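Local coordinates for protein enterotoxin type A (Staphylococcus aureus, PDB 1DYQ) that acts as a superantigen toxin, binding MHC class II, with the help of zinc at one of its sites, and T-cell receptors to drive T-cell activation, at residues Phe72-Lys75 and Asp76-Asp79; Gly100-Asn103 and Lys104-Cys107; Tyr171-Asp174 and Val175-Gly178. The protein carries 3 engineered substitutions. All coordinates share one frame; numbering follows the deposited sequence.

All three contacts are local, each made within one continuous run of eight residues, and none lies in the deep core. Contacts 1 and 2 belong to the OB-fold domain, their centres about 20 Å apart. Contact 3 lies in the beta-grasp domain, on the far side of the chain's centre from contact 1. Contact 1 starts a helix and contact 2 leads into a strand; both are partly buried, and both join apolar packing to a backbone turn. Contact 3 is a surface loop in which polar groups do most of the work. Contact 1 uses a serine cap, contact 2 a turn with a bridging water, and contact 3 a doubly used carbonyl and an asparagine amide.

Contact 1. Residues Phe72-Lys75 and Asp76-Asp79; sequences FDSK and DIVD
The S74 hydroxyl sits between its own backbone N and carbonyl carbon (chi1 73°), which aims OG at I77 in the opening turn of the helix. I77 keeps CG1 beside its backbone N (chi1 -64°), against that hydroxyl, and sends CG2 toward the ring of F72. S74 is the N-cap: its OG accepts the N-H of I77 at 3.2 Å, an N-H that otherwise makes only a weak bond to S74 O. V78 N to S74 O, 3.1 Å and nearly straight, opens the i+4 series of the helix, and D79 N to K75 O at 2.8 Å continues it.

The apolar half of the contact is built on F72. I77 CG2 comes obliquely to its ring, 3.5 Å from F72 CD1. The F72 and V78 side chains cross at about a right angle, V78 CG2 3.8 Å from F72 CD2, with V78 CA over one ring face near the rim. I77 CD1 also reaches D73 CB at 3.9 Å.

On the outer side, the K75 chain runs alongside D79, with CG 3.5 Å from D79 OD2, but the K75 ammonium does not touch either D76 or D79. D76, in the first turn, would probably be favoured by the helix dipole; D79 has a long, weak ion pair with K82. D73 turns elsewhere, its OD1 forming a salt bridge with R215. The helix, 75-81, follows strand 67-71 of the OB-fold sheet after a short loop; F72 bonds through its backbone to H51, and the F72 and V78 side chains pack on I53 of 52-55, one of the two edge strands.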
loop_
_atom_site.group_PDB
_atom_site.type_symbol
_atom_site.label_atom_id
_atom_site.label_comp_id
_atom_site.label_asym_id
_atom_site.label_seq_id
_atom_site.Cartn_x
_atom_site.Cartn_y
_atom_site.Cartn_z
ATOM N N PHE A 72 -11.633 -4.959 -5.927
ATOM C CA PHE A 72 -10.676 -6.016 -6.314
ATOM C C PHE A 72 -10.608 -6.138 -7.831
ATOM O O PHE A 72 -11.512 -5.778 -8.576
ATOM C CB PHE A 72 -11.139 -7.345 -5.705
ATOM C CG PHE A 72 -11.298 -7.363 -4.235
ATOM C CD1 PHE A 72 -10.211 -7.566 -3.371
ATOM C CD2 PHE A 72 -12.531 -7.124 -3.638
ATOM C CE1 PHE A 72 -10.378 -7.589 -2.007
ATOM C CE2 PHE A 72 -12.703 -7.142 -2.275
ATOM C CZ PHE A 72 -11.626 -7.402 -1.442
ATOM N N ASP A 73 -9.556 -6.835 -8.301
ATOM C CA ASP A 73 -9.336 -7.018 -9.712
ATOM C C ASP A 73 -10.302 -8.009 -10.355
ATOM O O ASP A 73 -10.511 -7.883 -11.581
ATOM C CB ASP A 73 -7.918 -7.589 -9.972
ATOM C CG ASP A 73 -6.835 -6.594 -10.102
ATOM O OD1 ASP A 73 -7.027 -5.372 -10.117
ATOM O OD2 ASP A 73 -5.627 -7.065 -10.153
ATOM N N SER A 74 -10.725 -9.027 -9.655
ATOM C CA SER A 74 -11.439 -10.138 -10.257
ATOM C C SER A 74 -12.375 -10.848 -9.314
ATOM O O SER A 74 -12.373 -10.681 -8.109
ATOM C CB SER A 74 -10.358 -11.175 -10.734
ATOM O OG SER A 74 -9.825 -11.818 -9.569
ATOM N N LYS A 75 -13.234 -11.680 -9.940
ATOM C CA LYS A 75 -14.201 -12.480 -9.184
ATOM C C LYS A 75 -13.536 -13.516 -8.315
ATOM O O LYS A 75 -13.873 -13.661 -7.144
ATOM C CB LYS A 75 -15.185 -13.080 -10.181
ATOM C CG LYS A 75 -15.881 -14.350 -9.832
ATOM C CD LYS A 75 -16.446 -15.022 -11.103
ATOM C CE LYS A 75 -15.336 -15.223 -12.134
ATOM N NZ LYS A 75 -15.877 -15.700 -13.440
ATOM N N ASP A 76 -12.439 -14.127 -8.798
ATOM C CA ASP A 76 -11.734 -15.085 -7.921
ATOM C C ASP A 76 -11.188 -14.421 -6.681
ATOM O O ASP A 76 -11.229 -14.997 -5.581
ATOM C CB ASP A 76 -10.660 -15.816 -8.724
ATOM C CG ASP A 76 -11.268 -17.008 -9.471
ATOM O OD1 ASP A 76 -12.469 -16.965 -9.788
ATOM O OD2 ASP A 76 -10.529 -17.976 -9.706
ATOM N N ILE A 77 -10.707 -13.168 -6.788
ATOM C CA ILE A 77 -10.170 -12.489 -5.628
ATOM C C ILE A 77 -11.269 -12.092 -4.648
ATOM O O ILE A 77 -11.173 -12.404 -3.464
ATOM C CB ILE A 77 -9.311 -11.274 -5.997
ATOM C CG1 ILE A 77 -8.070 -11.731 -6.770
ATOM C CG2 ILE A 77 -8.900 -10.507 -4.741
ATOM C CD1 ILE A 77 -7.353 -10.572 -7.449
ATOM N N VAL A 78 -12.349 -11.481 -5.161
ATOM C CA VAL A 78 -13.425 -11.083 -4.250
ATOM C C VAL A 78 -14.056 -12.309 -3.601
ATOM O O VAL A 78 -14.315 -12.275 -2.386
ATOM C CB VAL A 78 -14.451 -10.154 -4.887
ATOM C CG1 VAL A 78 -15.259 -10.776 -5.984
ATOM C CG2 VAL A 78 -15.383 -9.606 -3.777
ATOM N N ASP A 79 -14.182 -13.403 -4.332
ATOM C CA ASP A 79 -14.729 -14.642 -3.765
ATOM C C ASP A 79 -13.907 -15.220 -2.646
ATOM O O ASP A 79 -14.485 -15.924 -1.752
ATOM C CB ASP A 79 -14.989 -15.683 -4.849
ATOM C CG ASP A 79 -16.181 -15.372 -5.721
ATOM O OD1 ASP A 79 -16.954 -14.445 -5.389
ATOM O OD2 ASP A 79 -16.331 -16.035 -6.768
#

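Contact 2. Residues Gly100-Asn103 and Lys104-Cys107; sequences GTPN and KTAC
T101 and T105 make the tight part of this turn through their methyl groups. T101 CG2 lies 3.7 Å from T105 CG2, the two side chains crossing at about a right angle, and the same T101 methyl is 4.0 Å from C107 SG. Each threonine points its methyl inward because CG2 is anti to the backbone N, and L69 of strand 67-71 packs against all three side chains. The T101 hydroxyl is hydrogen-bonded to A98 O. The C97-C107 disulfide closes the loop in which this turn lies, the disulfide loop familiar from staphylococcal enterotoxins, just where the chain enters strand 105-114 of the OB fold. The entry is a type II beta turn from P102 to T105, with K104 at positive phi (64°). Its closing bond, T105 N to P102 O at 3.1 Å, is bent and weak. A water backs it up, donating to P102 O at 3.0 Å and to T105 O at 2.9 Å. The outer side is looser: P102 merely brings CB to 3.7 Å from T105 OG1, and N103 stands exposed at the corner. K104 bends its chain away from the turn and makes a cation-pi contact with W64.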
loop_
_atom_site.group_PDB
_atom_site.type_symbol
_atom_site.label_atom_id
_atom_site.label_comp_id
_atom_site.label_asym_id
_atom_site.label_seq_id
_atom_site.Cartn_x
_atom_site.Cartn_y
_atom_site.Cartn_z
ATOM N N GLY A 100 -20.234 6.861 -10.176
ATOM C CA GLY A 100 -21.487 6.314 -9.713
ATOM C C GLY A 100 -21.425 5.577 -8.406
ATOM O O GLY A 100 -22.391 4.943 -7.964
ATOM N N THR A 101 -20.286 5.665 -7.692
ATOM C CA THR A 101 -20.262 5.076 -6.319
ATOM C C THR A 101 -21.091 6.028 -5.461
ATOM O O THR A 101 -21.018 7.242 -5.646
ATOM C CB THR A 101 -18.800 5.017 -5.824
ATOM O OG1 THR A 101 -18.077 4.148 -6.735
ATOM C CG2 THR A 101 -18.683 4.414 -4.444
ATOM N N PRO A 102 -21.828 5.494 -4.505
ATOM C CA PRO A 102 -22.714 6.329 -3.701
ATOM C C PRO A 102 -21.994 7.414 -2.957
ATOM O O PRO A 102 -20.822 7.335 -2.571
ATOM C CB PRO A 102 -23.467 5.358 -2.839
ATOM C CG PRO A 102 -23.445 4.066 -3.617
ATOM C CD PRO A 102 -22.048 4.062 -4.254
ATOM N N ASN A 103 -22.677 8.570 -2.891
ATOM C CA ASN A 103 -22.230 9.704 -2.087
ATOM C C ASN A 103 -21.800 9.134 -0.697
ATOM O O ASN A 103 -22.565 8.300 -0.177
ATOM C CB ASN A 103 -23.531 10.509 -1.705
ATOM C CG ASN A 103 -23.870 11.600 -2.660
ATOM O OD1 ASN A 103 -23.186 12.634 -2.724
ATOM N ND2 ASN A 103 -24.954 11.444 -3.413
ATOM N N LYS A 104 -20.831 9.654 -0.066
ATOM C CA LYS A 104 -20.345 9.360 1.265
ATOM C C LYS A 104 -19.826 7.934 1.357
ATOM O O LYS A 104 -19.732 7.311 2.423
ATOM C CB LYS A 104 -21.401 9.668 2.321
ATOM C CG LYS A 104 -21.947 11.111 2.321
ATOM C CD LYS A 104 -22.987 11.234 3.468
ATOM C CE LYS A 104 -22.311 11.862 4.700
ATOM N NZ LYS A 104 -21.675 13.170 4.284
ATOM N N THR A 105 -19.440 7.362 0.223
ATOM C CA THR A 105 -18.776 6.035 0.253
ATOM C C THR A 105 -17.295 6.321 -0.014
ATOM O O THR A 105 -16.955 7.129 -0.897
ATOM C CB THR A 105 -19.334 5.094 -0.804
ATOM O OG1 THR A 105 -20.716 4.833 -0.455
ATOM C CG2 THR A 105 -18.604 3.749 -0.845
ATOM N N ALA A 106 -16.403 5.663 0.700
ATOM C CA ALA A 106 -14.955 5.813 0.402
ATOM C C ALA A 106 -14.422 4.528 -0.180
ATOM O O ALA A 106 -14.966 3.459 0.165
ATOM C CB ALA A 106 -14.176 6.105 1.689
ATOM N N CYS A 107 -13.434 4.513 -1.067
ATOM C CA CYS A 107 -12.978 3.290 -1.678
ATOM C C CYS A 107 -11.516 2.971 -1.318
ATOM O O CYS A 107 -10.692 3.859 -1.126
ATOM C CB CYS A 107 -13.101 3.365 -3.215
ATOM S SG CYS A 107 -14.874 3.456 -3.728
HETATM O O HOH W 1 -18.040 7.648 -3.524
#

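Contact 3. Residues Tyr171-Asp174 and Val175-Gly178; sequences YNSD and VFDG
S173 opens a tight turn that F176 and G178 close on its carbonyl. S173 O accepts F176 N at 3.0 Å and G178 N at 3.1 Å, the two donors arriving from opposite faces of the carbonyl plane. D177 N adds a weak bond to D174 O, and D177 has positive phi (61°). Together the bonds from G178 and D177 give the pattern of a Schellman motif, here within a loop.

Among the side chains, N172 ND2 donates to F176 O at 2.9 Å in a nearly straight bond (165°), with the acceptor lying in the amide plane. That fixes the amide's rotation, and its other end, OD1, is hydrogen-bonded to K28. S173 holds OG between its backbone N and carbonyl carbon (chi1 61°), turned back to accept F176 N at 3.2 Å; OG also sits 3.3 Å from CD2 of the exposed F176 ring. V175 CG2 touches S173 OG at 3.4 Å. D174 OD1 lies near G178 O, an approach probably eased by K16, which forms a salt bridge with D174 and a weak hydrogen bond to G178 O. The loop runs from helix 153-168 to strand 182-188 of the beta-grasp domain, while Y171 at its start packs on helix 23-32.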
loop_
_atom_site.group_PDB
_atom_site.type_symbol
_atom_site.label_atom_id
_atom_site.label_comp_id
_atom_site.label_asym_id
_atom_site.label_seq_id
_atom_site.Cartn_x
_atom_site.Cartn_y
_atom_site.Cartn_z
ATOM N N TYR A 171 8.984 12.032 -1.544
ATOM C CA TYR A 171 8.079 12.659 -2.495
ATOM C C TYR A 171 7.984 14.146 -2.331
ATOM O O TYR A 171 7.038 14.786 -2.811
ATOM C CB TYR A 171 6.725 11.946 -2.480
ATOM C CG TYR A 171 6.763 10.492 -2.895
ATOM C CD1 TYR A 171 7.319 10.087 -4.099
ATOM C CD2 TYR A 171 6.242 9.515 -2.045
ATOM C CE1 TYR A 171 7.349 8.746 -4.472
ATOM C CE2 TYR A 171 6.248 8.177 -2.426
ATOM C CZ TYR A 171 6.801 7.808 -3.625
ATOM O OH TYR A 171 6.827 6.483 -3.994
ATOM N N ASN A 172 9.009 14.742 -1.691
ATOM C CA ASN A 172 9.125 16.199 -1.672
ATOM C C ASN A 172 9.702 16.675 -3.001
ATOM O O ASN A 172 10.417 15.938 -3.688
ATOM C CB ASN A 172 10.063 16.683 -0.556
ATOM C CG ASN A 172 9.363 16.858 0.762
ATOM O OD1 ASN A 172 8.232 16.351 0.916
ATOM N ND2 ASN A 172 9.984 17.527 1.717
ATOM N N SER A 173 9.443 17.928 -3.328
ATOM C CA SER A 173 10.095 18.534 -4.496
ATOM C C SER A 173 11.605 18.637 -4.214
ATOM O O SER A 173 12.026 18.629 -3.070
ATOM C CB SER A 173 9.542 19.946 -4.728
ATOM O OG SER A 173 9.815 20.763 -3.608
ATOM N N ASP A 174 12.370 18.828 -5.279
ATOM C CA ASP A 174 13.811 19.069 -5.134
ATOM C C ASP A 174 14.070 20.306 -4.287
ATOM O O ASP A 174 14.893 20.226 -3.355
ATOM C CB ASP A 174 14.487 19.162 -6.486
ATOM C CG ASP A 174 14.493 17.948 -7.342
ATOM O OD1 ASP A 174 14.239 16.804 -6.873
ATOM O OD2 ASP A 174 14.779 18.063 -8.574
ATOM N N VAL A 175 13.289 21.385 -4.419
ATOM C CA VAL A 175 13.493 22.555 -3.571
ATOM C C VAL A 175 13.201 22.281 -2.105
ATOM O O VAL A 175 13.657 23.034 -1.227
ATOM C CB VAL A 175 12.759 23.817 -3.998
ATOM C CG1 VAL A 175 12.823 24.076 -5.488
ATOM C CG2 VAL A 175 11.301 23.795 -3.539
ATOM N N PHE A 176 12.358 21.284 -1.800
ATOM C CA PHE A 176 12.093 20.958 -0.398
ATOM C C PHE A 176 12.861 19.751 0.087
ATOM O O PHE A 176 12.381 18.901 0.851
ATOM C CB PHE A 176 10.614 20.804 -0.114
ATOM C CG PHE A 176 9.869 22.118 -0.111
ATOM C CD1 PHE A 176 10.292 23.163 0.691
ATOM C CD2 PHE A 176 8.769 22.300 -0.925
ATOM C CE1 PHE A 176 9.619 24.372 0.687
ATOM C CE2 PHE A 176 8.085 23.505 -0.932
ATOM C CZ PHE A 176 8.519 24.541 -0.130
ATOM N N ASP A 177 14.141 19.669 -0.258
ATOM C CA ASP A 177 15.121 18.707 0.120
ATOM C C ASP A 177 14.828 17.271 -0.286
ATOM O O ASP A 177 15.361 16.316 0.293
ATOM C CB ASP A 177 15.539 18.776 1.587
ATOM C CG ASP A 177 16.936 18.255 1.854
ATOM O OD1 ASP A 177 17.881 18.538 1.094
ATOM O OD2 ASP A 177 17.102 17.536 2.872
ATOM N N GLY A 178 14.063 17.105 -1.359
ATOM C CA GLY A 178 13.806 15.728 -1.859
ATOM C C GLY A 178 14.956 15.344 -2.790
ATOM O O GLY A 178 14.936 15.683 -3.967
#